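Local coordinates for protein carbohydrate binding family 6 (Clostridium thermocellum, PDB 5A8C) that hydrolyses terminal alpha-L-arabinofuranosyl residues as a family 43 glycoside hydrolase, probably releasing arabinose side chains from plant polysaccharides, at residues 277-282 against 303-308; 255-260 against 314-319; 48-53 against 73-78. All coordinates share one frame; numbering follows the deposited sequence. Where two conformers were deposited one is given.

Contact 1. Residues 277-282 against 303-308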
loop_
_atom_site.group_PDB
_atom_site.type_symbol
_atom_site.label_atom_id
_atom_site.label_comp_id
_atom_site.label_asym_id
_atom_site.label_seq_id
_atom_site.Cartn_x
_atom_site.Cartn_y
_atom_site.Cartn_z
ATOM N N ASN A 277 7.544 -6.327 17.095
ATOM C CA ASN A 277 8.463 -5.458 16.380
ATOM C C ASN A 277 7.709 -4.807 15.210
ATOM O O ASN A 277 6.686 -5.295 14.791
ATOM C CB ASN A 277 9.634 -6.262 15.849
ATOM C CG ASN A 277 10.448 -6.882 16.946
ATOM O OD1 ASN A 277 10.529 -8.126 17.072
ATOM N ND2 ASN A 277 10.970 -6.071 17.798
ATOM N N TRP A 278 8.261 -3.702 14.735
ATOM C CA TRP A 278 7.666 -2.987 13.613
ATOM C C TRP A 278 8.536 -3.122 12.386
ATOM O O TRP A 278 9.759 -3.196 12.467
ATOM C CB TRP A 278 7.477 -1.511 13.966
ATOM C CG TRP A 278 6.440 -1.309 15.016
ATOM C CD1 TRP A 278 6.561 -1.469 16.352
ATOM C CD2 TRP A 278 5.071 -0.969 14.789
ATOM N NE1 TRP A 278 5.367 -1.231 16.993
ATOM C CE2 TRP A 278 4.434 -0.916 16.049
ATOM C CE3 TRP A 278 4.311 -0.679 13.634
ATOM C CZ2 TRP A 278 3.094 -0.564 16.174
ATOM C CZ3 TRP A 278 2.980 -0.326 13.770
ATOM C CH2 TRP A 278 2.369 -0.297 15.038
ATOM N N TYR A 279 7.889 -3.153 11.231
ATOM C CA TYR A 279 8.544 -3.289 9.948
ATOM C C TYR A 279 7.947 -2.340 8.928
ATOM O O TYR A 279 6.749 -2.043 8.952
ATOM C CB TYR A 279 8.384 -4.726 9.408
ATOM C CG TYR A 279 8.981 -5.748 10.343
ATOM C CD1 TYR A 279 10.320 -6.084 10.277
ATOM C CD2 TYR A 279 8.228 -6.302 11.359
ATOM C CE1 TYR A 279 10.888 -6.932 11.221
ATOM C CE2 TYR A 279 8.781 -7.147 12.284
ATOM C CZ TYR A 279 10.111 -7.468 12.228
ATOM O OH TYR A 279 10.679 -8.293 13.150
ATOM N N VAL A 280 8.796 -1.884 8.025
ATOM C CA VAL A 280 8.345 -1.258 6.765
ATOM C C VAL A 280 8.572 -2.265 5.648
ATOM O O VAL A 280 9.689 -2.786 5.473
ATOM C CB VAL A 280 9.063 0.060 6.486
ATOM C CG1 VAL A 280 8.596 0.693 5.216
ATOM C CG2 VAL A 280 8.817 1.055 7.598
ATOM N N VAL A 281 7.506 -2.567 4.909
ATOM C CA VAL A 281 7.591 -3.311 3.669
ATOM C C VAL A 281 7.568 -2.289 2.543
ATOM O O VAL A 281 6.849 -1.294 2.611
ATOM C CB VAL A 281 6.483 -4.363 3.555
ATOM C CG1 VAL A 281 6.704 -5.518 4.537
ATOM C CG2 VAL A 281 5.101 -3.857 3.619
ATOM N N TYR A 282 8.355 -2.532 1.499
ATOM C CA TYR A 282 8.513 -1.551 0.420
ATOM C C TYR A 282 8.947 -2.261 -0.809
ATOM O O TYR A 282 8.895 -3.527 -0.877
ATOM C CB TYR A 282 9.439 -0.405 0.863
ATOM C CG TYR A 282 10.837 -0.827 1.234
ATOM C CD1 TYR A 282 11.130 -1.312 2.505
ATOM C CD2 TYR A 282 11.874 -0.696 0.329
ATOM C CE1 TYR A 282 12.429 -1.676 2.864
ATOM C CE2 TYR A 282 13.162 -1.047 0.694
ATOM C CZ TYR A 282 13.436 -1.488 1.960
ATOM O OH TYR A 282 14.746 -1.792 2.276
ATOM N N ILE A 303 11.756 -5.746 2.892
ATOM C CA ILE A 303 11.329 -5.563 4.272
ATOM C C ILE A 303 12.493 -5.125 5.116
ATOM O O ILE A 303 13.596 -5.692 4.996
ATOM C CB ILE A 303 10.608 -6.819 4.818
ATOM C CG1 ILE A 303 10.004 -6.559 6.195
ATOM C CG2 ILE A 303 11.529 -8.047 4.819
ATOM C CD1 ILE A 303 9.075 -7.678 6.664
ATOM N N ASP A 304 12.275 -4.182 6.037
ATOM C CA ASP A 304 13.255 -3.775 7.019
ATOM C C ASP A 304 12.589 -3.419 8.326
ATOM O O ASP A 304 11.409 -3.052 8.335
ATOM C CB ASP A 304 14.189 -2.659 6.509
ATOM C CG ASP A 304 15.398 -3.245 5.718
ATOM O OD1 ASP A 304 16.165 -4.032 6.337
ATOM O OD2 ASP A 304 15.557 -2.929 4.514
ATOM N N GLN A 305 13.320 -3.502 9.398
ATOM C CA GLN A 305 12.800 -3.099 10.696
ATOM C C GLN A 305 12.646 -1.583 10.837
ATOM O O GLN A 305 13.434 -0.799 10.281
ATOM C CB GLN A 305 13.681 -3.659 11.828
ATOM C CG GLN A 305 12.959 -3.695 13.182
ATOM C CD GLN A 305 13.603 -4.588 14.250
ATOM O OE1 GLN A 305 14.602 -5.252 14.040
ATOM N NE2 GLN A 305 12.987 -4.608 15.413
ATOM N N MET A 306 11.644 -1.186 11.620
ATOM C CA MET A 306 11.337 0.219 11.892
ATOM C C MET A 306 11.350 0.386 13.415
ATOM O O MET A 306 10.837 -0.484 14.130
ATOM C CB MET A 306 9.959 0.543 11.319
ATOM C CG MET A 306 9.614 2.034 11.296
ATOM S SD MET A 306 7.890 2.363 10.953
ATOM C CE MET A 306 7.211 2.303 12.595
ATOM N N PHE A 307 11.801 1.547 13.872
ATOM C CA PHE A 307 11.860 1.861 15.275
ATOM C C PHE A 307 11.219 3.213 15.532
ATOM O O PHE A 307 11.307 4.123 14.702
ATOM C CB PHE A 307 13.344 1.916 15.729
ATOM C CG PHE A 307 14.099 0.659 15.447
ATOM C CD1 PHE A 307 13.940 -0.434 16.257
ATOM C CD2 PHE A 307 14.874 0.519 14.326
ATOM C CE1 PHE A 307 14.623 -1.621 16.006
ATOM C CE2 PHE A 307 15.550 -0.655 14.051
ATOM C CZ PHE A 307 15.408 -1.702 14.877
ATOM N N TYR A 308 10.652 3.336 16.725
ATOM C CA TYR A 308 10.120 4.626 17.220
ATOM C C TYR A 308 11.126 5.305 18.163
ATOM O O TYR A 308 11.795 4.626 18.933
ATOM C CB TYR A 308 8.810 4.455 17.984
ATOM C CG TYR A 308 7.688 3.981 17.132
ATOM C CD1 TYR A 308 6.901 4.880 16.422
ATOM C CD2 TYR A 308 7.353 2.644 17.039
ATOM C CE1 TYR A 308 5.831 4.441 15.640
ATOM C CE2 TYR A 308 6.297 2.189 16.289
ATOM C CZ TYR A 308 5.540 3.113 15.593
ATOM O OH TYR A 308 4.452 2.683 14.823
HETATM O O HOH W 1 10.762 -2.707 15.745
#
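W278 and Y308 both hold CG anti to the carbonyl carbon, which places CG of each ring beside its own backbone N; the edge of Y308 meets the face of W278. The two ring planes stand 89° apart in a T-shaped stack, with Y308 CE2 3.6 Å from W278 NE1 over the five-membered ring. Y308 OH lies over the same indole, nearer its rim, 3.5 Å from W278 CZ3, while its hydrogen-bonding partner is H216 NE2. At the other end of the pairing, CG of Y282 sits between the backbone N and the carbonyl carbon (chi1 61°), and the phenol reaches D304, where OH donates a 2.6 Å bond to OD2 nearly in the plane of the ring. D304 OD1 is bonded in turn to T320 OG1, which gives each carboxylate oxygen a partner. Between these ends runs an antiparallel strand pair of one blade of the five-bladed propeller, 277-282 in the middle of its sheet and the strand that includes I303 and D304 at the border. V280 and D304 form its regular hydrogen-bonded pair, V280 N meeting D304 O at 2.9 Å. Apolar groups cover both faces: V280 CG2 rests 3.7 Å from M306 SD, and V281 CG1 rests 3.8 Å from I303 CG1. Beside W278 and M306, a water accepts from W278 N and Q305 NE2 and donates to M306 O at 2.7 Å.

Contact 2. Residues 255-260 against 314-319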
loop_
_atom_site.group_PDB
_atom_site.type_symbol
_atom_site.label_atom_id
_atom_site.label_comp_id
_atom_site.label_asym_id
_atom_site.label_seq_id
_atom_site.Cartn_x
_atom_site.Cartn_y
_atom_site.Cartn_z
ATOM N N ILE A 255 10.484 8.622 6.678
ATOM C CA ILE A 255 10.569 7.235 7.131
ATOM C C ILE A 255 11.547 6.422 6.313
ATOM O O ILE A 255 12.354 5.664 6.855
ATOM C CB ILE A 255 9.194 6.561 7.110
ATOM C CG1 ILE A 255 8.239 7.277 8.069
ATOM C CG2 ILE A 255 9.342 5.070 7.446
ATOM C CD1 ILE A 255 6.833 6.738 8.071
ATOM N N LEU A 256 11.490 6.535 4.994
ATOM C CA LEU A 256 12.281 5.688 4.091
ATOM C C LEU A 256 12.787 6.536 2.942
ATOM O O LEU A 256 11.973 7.152 2.252
ATOM C CB LEU A 256 11.468 4.531 3.572
ATOM C CG LEU A 256 12.258 3.466 2.807
ATOM C CD1 LEU A 256 13.094 2.587 3.733
ATOM C CD2 LEU A 256 11.300 2.616 1.980
ATOM N N PRO A 257 14.087 6.675 2.766
ATOM C CA PRO A 257 14.616 7.360 1.589
ATOM C C PRO A 257 14.469 6.478 0.344
ATOM O O PRO A 257 13.796 5.459 0.393
ATOM C CB PRO A 257 16.088 7.577 1.979
ATOM C CG PRO A 257 16.414 6.343 2.710
ATOM C CD PRO A 257 15.190 5.975 3.495
ATOM N N GLN A 258 15.075 6.889 -0.767
ATOM C CA GLN A 258 15.163 5.921 -1.889
ATOM C C GLN A 258 15.942 4.702 -1.417
ATOM O O GLN A 258 17.055 4.848 -0.922
ATOM C CB GLN A 258 15.893 6.532 -3.070
ATOM C CG GLN A 258 15.018 7.445 -3.901
ATOM C CD GLN A 258 14.101 6.685 -4.826
ATOM O OE1 GLN A 258 14.548 5.761 -5.517
ATOM N NE2 GLN A 258 12.855 7.081 -4.915
ATOM N N PRO A 259 15.377 3.519 -1.595
ATOM C CA PRO A 259 16.164 2.299 -1.300
ATOM C C PRO A 259 17.286 2.133 -2.291
ATOM O O PRO A 259 17.249 2.719 -3.389
ATOM C CB PRO A 259 15.149 1.185 -1.463
ATOM C CG PRO A 259 13.994 1.729 -1.949
ATOM C CD PRO A 259 14.043 3.184 -2.098
ATOM N N PRO A 260 18.255 1.276 -1.995
ATOM C CA PRO A 260 19.245 0.915 -3.019
ATOM C C PRO A 260 18.600 0.259 -4.218
ATOM O O PRO A 260 17.522 -0.335 -4.151
ATOM C CB PRO A 260 20.192 -0.041 -2.276
ATOM C CG PRO A 260 19.344 -0.596 -1.202
ATOM C CD PRO A 260 18.401 0.504 -0.771
ATOM N N ILE A 314 9.107 8.505 14.253
ATOM C CA ILE A 314 9.684 7.303 13.645
ATOM C C ILE A 314 11.112 7.595 13.211
ATOM O O ILE A 314 11.367 8.569 12.496
ATOM C CB ILE A 314 8.818 6.827 12.462
ATOM C CG1 ILE A 314 7.443 6.430 12.964
ATOM C CG2 ILE A 314 9.516 5.681 11.738
ATOM C CD1 ILE A 314 6.441 6.159 11.871
ATOM N N LYS A 315 12.049 6.738 13.625
ATOM C CA LYS A 315 13.435 6.870 13.131
ATOM C C LYS A 315 13.491 6.488 11.681
ATOM O O LYS A 315 12.834 5.575 11.228
ATOM C CB LYS A 315 14.424 5.939 13.819
ATOM C CG LYS A 315 14.639 6.257 15.262
ATOM C CD LYS A 315 15.722 5.370 15.873
ATOM C CE LYS A 315 15.305 4.764 17.226
ATOM N NZ LYS A 315 16.068 3.561 17.717
ATOM N N GLN A 316 14.300 7.206 10.945
ATOM C CA GLN A 316 14.452 6.861 9.547
ATOM C C GLN A 316 14.974 5.407 9.409
ATOM O O GLN A 316 15.939 5.013 10.054
ATOM C CB GLN A 316 15.389 7.829 8.857
ATOM C CG GLN A 316 15.481 7.577 7.360
ATOM C CD GLN A 316 16.140 8.700 6.690
ATOM O OE1 GLN A 316 15.865 9.902 6.937
ATOM N NE2 GLN A 316 17.041 8.345 5.833
ATOM N N VAL A 317 14.312 4.640 8.537
ATOM C CA VAL A 317 14.678 3.254 8.280
ATOM C C VAL A 317 15.966 3.195 7.515
ATOM O O VAL A 317 16.229 4.028 6.617
ATOM C CB VAL A 317 13.520 2.573 7.501
ATOM C CG1 VAL A 317 13.885 1.160 7.005
ATOM C CG2 VAL A 317 12.258 2.489 8.371
ATOM N N VAL A 318 16.747 2.170 7.855
ATOM C CA VAL A 318 18.015 1.888 7.200
ATOM C C VAL A 318 17.848 0.652 6.327
ATOM O O VAL A 318 17.743 -0.473 6.829
ATOM C CB VAL A 318 19.095 1.645 8.235
ATOM C CG1 VAL A 318 20.401 1.288 7.577
ATOM C CG2 VAL A 318 19.266 2.881 9.105
ATOM N N PRO A 319 17.787 0.829 4.983
ATOM C CA PRO A 319 17.650 -0.343 4.147
ATOM C C PRO A 319 18.842 -1.289 4.331
ATOM O O PRO A 319 19.978 -0.827 4.428
ATOM C CB PRO A 319 17.585 0.255 2.734
ATOM C CG PRO A 319 17.010 1.621 2.895
ATOM C CD PRO A 319 17.616 2.083 4.206
#
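I255 and V317 share the one backbone bond of this contact, V317 N donating to I255 O over 2.8 Å, close to straight at 168°. I255 and L256 form a classic beta bulge, both facing I237, and at this corner of a propeller blade's border strand the chain 314-319 runs alongside; the overall directions of the two segments differ by 6°. The tight part of the contact gathers around the backbone bond. V317 points its CB toward 255-260 and divides its methyls, CG1 touching L256 CD1 at 3.7 Å and CG2 resting 4.0 Å from I255 CG2. The second side-chain torsion of L256 (chi2 74°) sets CD1, which also comes near the ring of P319. I255 CD1 meets I314 CD1 at 3.9 Å; I255 also touches Y239, and I314 touches M306. Toward solvent the contact is looser and partly polar. The extended chain of Q316 brings NE2 to 3.8 Å from P257 CG, an amide resting against a proline ring without a hydrogen bond between them. Farther along, two prolines meet; P260 also gives its carbonyl oxygen to N284 ND2, while its ring is met by P319, with P260 CD 3.6 Å from P319 CB.

Contact 3. Residues 48-53 against 73-78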
loop_
_atom_site.group_PDB
_atom_site.type_symbol
_atom_site.label_atom_id
_atom_site.label_comp_id
_atom_site.label_asym_id
_atom_site.label_seq_id
_atom_site.Cartn_x
_atom_site.Cartn_y
_atom_site.Cartn_z
ATOM N N ARG A 48 1.139 -15.600 11.185
ATOM C CA ARG A 48 1.904 -15.358 9.974
ATOM C C ARG A 48 1.762 -13.907 9.557
ATOM O O ARG A 48 0.723 -13.262 9.739
ATOM C CB ARG A 48 1.387 -16.239 8.833
ATOM C CG ARG A 48 1.569 -17.732 9.094
ATOM C CD ARG A 48 1.186 -18.577 7.895
ATOM N NE ARG A 48 2.145 -18.470 6.822
ATOM C CZ ARG A 48 3.280 -19.164 6.769
ATOM N NH1 ARG A 48 3.656 -20.009 7.713
ATOM N NH2 ARG A 48 4.068 -18.942 5.738
ATOM N N LEU A 49 2.810 -13.414 8.906
ATOM C CA LEU A 49 2.821 -12.111 8.239
ATOM C C LEU A 49 2.592 -12.347 6.753
ATOM O O LEU A 49 3.397 -13.044 6.107
ATOM C CB LEU A 49 4.153 -11.430 8.481
ATOM C CG LEU A 49 4.325 -10.050 7.821
ATOM C CD1 LEU A 49 3.328 -9.047 8.310
ATOM C CD2 LEU A 49 5.740 -9.543 8.017
ATOM N N TYR A 50 1.484 -11.821 6.238
ATOM C CA TYR A 50 1.111 -11.915 4.832
ATOM C C TYR A 50 1.402 -10.573 4.194
ATOM O O TYR A 50 1.008 -9.527 4.692
ATOM C CB TYR A 50 -0.385 -12.241 4.668
ATOM C CG TYR A 50 -0.790 -13.607 5.131
ATOM C CD1 TYR A 50 -1.079 -13.853 6.453
ATOM C CD2 TYR A 50 -0.897 -14.637 4.230
ATOM C CE1 TYR A 50 -1.424 -15.133 6.874
ATOM C CE2 TYR A 50 -1.223 -15.941 4.622
ATOM C CZ TYR A 50 -1.487 -16.170 5.963
ATOM O OH TYR A 50 -1.842 -17.444 6.394
ATOM N N ILE A 51 2.033 -10.633 3.004
ATOM C CA ILE A 51 2.313 -9.424 2.193
ATOM C C ILE A 51 1.622 -9.591 0.847
ATOM O O ILE A 51 1.764 -10.632 0.191
ATOM C CB ILE A 51 3.831 -9.210 1.995
ATOM C CG1 ILE A 51 4.570 -9.124 3.328
ATOM C CG2 ILE A 51 4.029 -7.914 1.215
ATOM C CD1 ILE A 51 6.083 -9.015 3.174
ATOM N N TYR A 52 0.844 -8.560 0.484
ATOM C CA TYR A 52 0.127 -8.517 -0.778
ATOM C C TYR A 52 0.764 -7.432 -1.619
ATOM O O TYR A 52 0.978 -6.311 -1.111
ATOM C CB TYR A 52 -1.371 -8.160 -0.514
ATOM C CG TYR A 52 -2.060 -9.169 0.337
ATOM C CD1 TYR A 52 -1.878 -9.182 1.726
ATOM C CD2 TYR A 52 -2.859 -10.159 -0.190
ATOM C CE1 TYR A 52 -2.488 -10.110 2.517
ATOM C CE2 TYR A 52 -3.484 -11.106 0.593
ATOM C CZ TYR A 52 -3.277 -11.096 1.960
ATOM O OH TYR A 52 -3.864 -12.004 2.798
ATOM N N CYS A 53 0.964 -7.691 -2.901
ATOM C CA CYS A 53 1.709 -6.782 -3.750
ATOM C C CYS A 53 1.017 -6.636 -5.105
ATOM O O CYS A 53 0.432 -7.584 -5.627
ATOM C CB CYS A 53 3.120 -7.286 -4.049
ATOM S SG CYS A 53 4.145 -7.490 -2.586
ATOM N N CYS A 73 0.542 -12.722 -3.322
ATOM C CA CYS A 73 0.619 -12.809 -1.858
ATOM C C CYS A 73 1.734 -13.778 -1.494
ATOM O O CYS A 73 1.822 -14.899 -2.049
ATOM C CB CYS A 73 -0.691 -13.335 -1.297
ATOM S SG CYS A 73 -0.758 -13.602 0.454
ATOM N N ILE A 74 2.568 -13.375 -0.529
ATOM C CA ILE A 74 3.595 -14.237 0.098
ATOM C C ILE A 74 3.393 -14.145 1.606
ATOM O O ILE A 74 2.836 -13.183 2.115
ATOM C CB ILE A 74 5.016 -13.843 -0.354
ATOM C CG1 ILE A 74 5.451 -12.491 0.187
ATOM C CG2 ILE A 74 5.155 -13.931 -1.853
ATOM C CD1 ILE A 74 6.883 -12.120 -0.123
ATOM N N SER A 75 3.910 -15.134 2.340
ATOM C CA SER A 75 3.796 -15.060 3.790
ATOM C C SER A 75 4.913 -15.781 4.464
ATOM O O SER A 75 5.625 -16.618 3.901
ATOM C CB SER A 75 2.460 -15.615 4.315
ATOM O OG SER A 75 2.442 -17.048 4.274
ATOM N N THR A 76 5.028 -15.509 5.769
ATOM C CA THR A 76 6.034 -16.145 6.605
ATOM C C THR A 76 5.525 -16.293 8.023
ATOM O O THR A 76 4.735 -15.502 8.489
ATOM C CB THR A 76 7.316 -15.312 6.614
ATOM O OG1 THR A 76 8.389 -16.067 7.221
ATOM C CG2 THR A 76 7.172 -13.973 7.331
ATOM N N ASP A 77 6.072 -17.293 8.725
ATOM C CA ASP A 77 5.915 -17.369 10.179
ATOM C C ASP A 77 7.198 -17.167 10.929
ATOM O O ASP A 77 7.189 -17.282 12.147
ATOM C CB ASP A 77 5.219 -18.643 10.683
ATOM C CG ASP A 77 6.048 -19.851 10.609
ATOM O OD1 ASP A 77 7.180 -19.758 10.116
ATOM O OD2 ASP A 77 5.546 -20.896 11.118
ATOM N N ASP A 78 8.271 -16.852 10.239
ATOM C CA ASP A 78 9.579 -16.789 10.867
ATOM C C ASP A 78 10.487 -15.709 10.336
ATOM O O ASP A 78 11.617 -15.568 10.815
ATOM C CB ASP A 78 10.318 -18.165 10.845
ATOM C CG ASP A 78 10.706 -18.630 9.478
ATOM O OD1 ASP A 78 10.423 -17.948 8.473
ATOM O OD2 ASP A 78 11.320 -19.701 9.389
HETATM O O HOH W 2 2.391 -20.900 10.201
#
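Two neighbouring antiparallel strands of a four-stranded propeller blade meet here, 48-53 and 73-76, both inside the sheet with 36-45 and 83-90 at its borders. At the polar end R48 grips S75 side-on, R48 NE and NH2 each donating to S75 OG at 2.9 Å, and the oxygen lies 1° out of the guanidinium plane. The chain of R48 bends at chi3 (72°), the torsion that sets NE, and one flat side of the guanidinium covers the T76-D77 peptide. S75 OG is also bonded to H85 NE2, so three nitrogens surround one hydroxyl oxygen. Toward the surface the link to D77 is weaker: R48 NH1 and D77 OD2 form a long salt bridge of 4.0 Å, with a water bridging the two.

On the face shared with S75, side chains alternate between the strands. S75 CB lies over the Y50 ring, 3.9 Å from its centroid, in a CH-pi contact. C73 SG serves two rings, at the edge of Y50 but over the face of Y52, 4.0 Å from that centroid. The opposite face is largely apolar, with I51 CB 4.1 Å from I74 CG1, L49 beside T76, and W82 packing on I51, I74 and T76. Backbone bonds join L49 to T76 and I51 to I74; I51 N to I74 O, at 2.8 Å, is nearly straight. Past T76 the strand ends in an ST turn, D78 N donating to T76 OG1, which N81 O also engages. Such twisted antiparallel meanders are the building unit of the five-bladed beta-propeller of family 43 glycoside hydrolases.

How the contacts relate
Contacts 1 and 3 are the buried ones, each an antiparallel strand pair inside its own blade, whereas contact 2 is partly buried and joins a blade's corner to the chain that follows strand 300-306. Paired backbone bonds carry contacts 1 and 3; contact 2 has one such bond and relies on aliphatic and proline packing. Polar side chains differ too: a phenol-carboxylate bond in contact 1, a guanidinium-hydroxyl grip in contact 3. Contact 1 touches both others, through V281 on I51 toward contact 3 and Y282 on L256 and P319 toward contact 2. Contacts 2 and 3 remain about 13 Å apart at their nearest atoms.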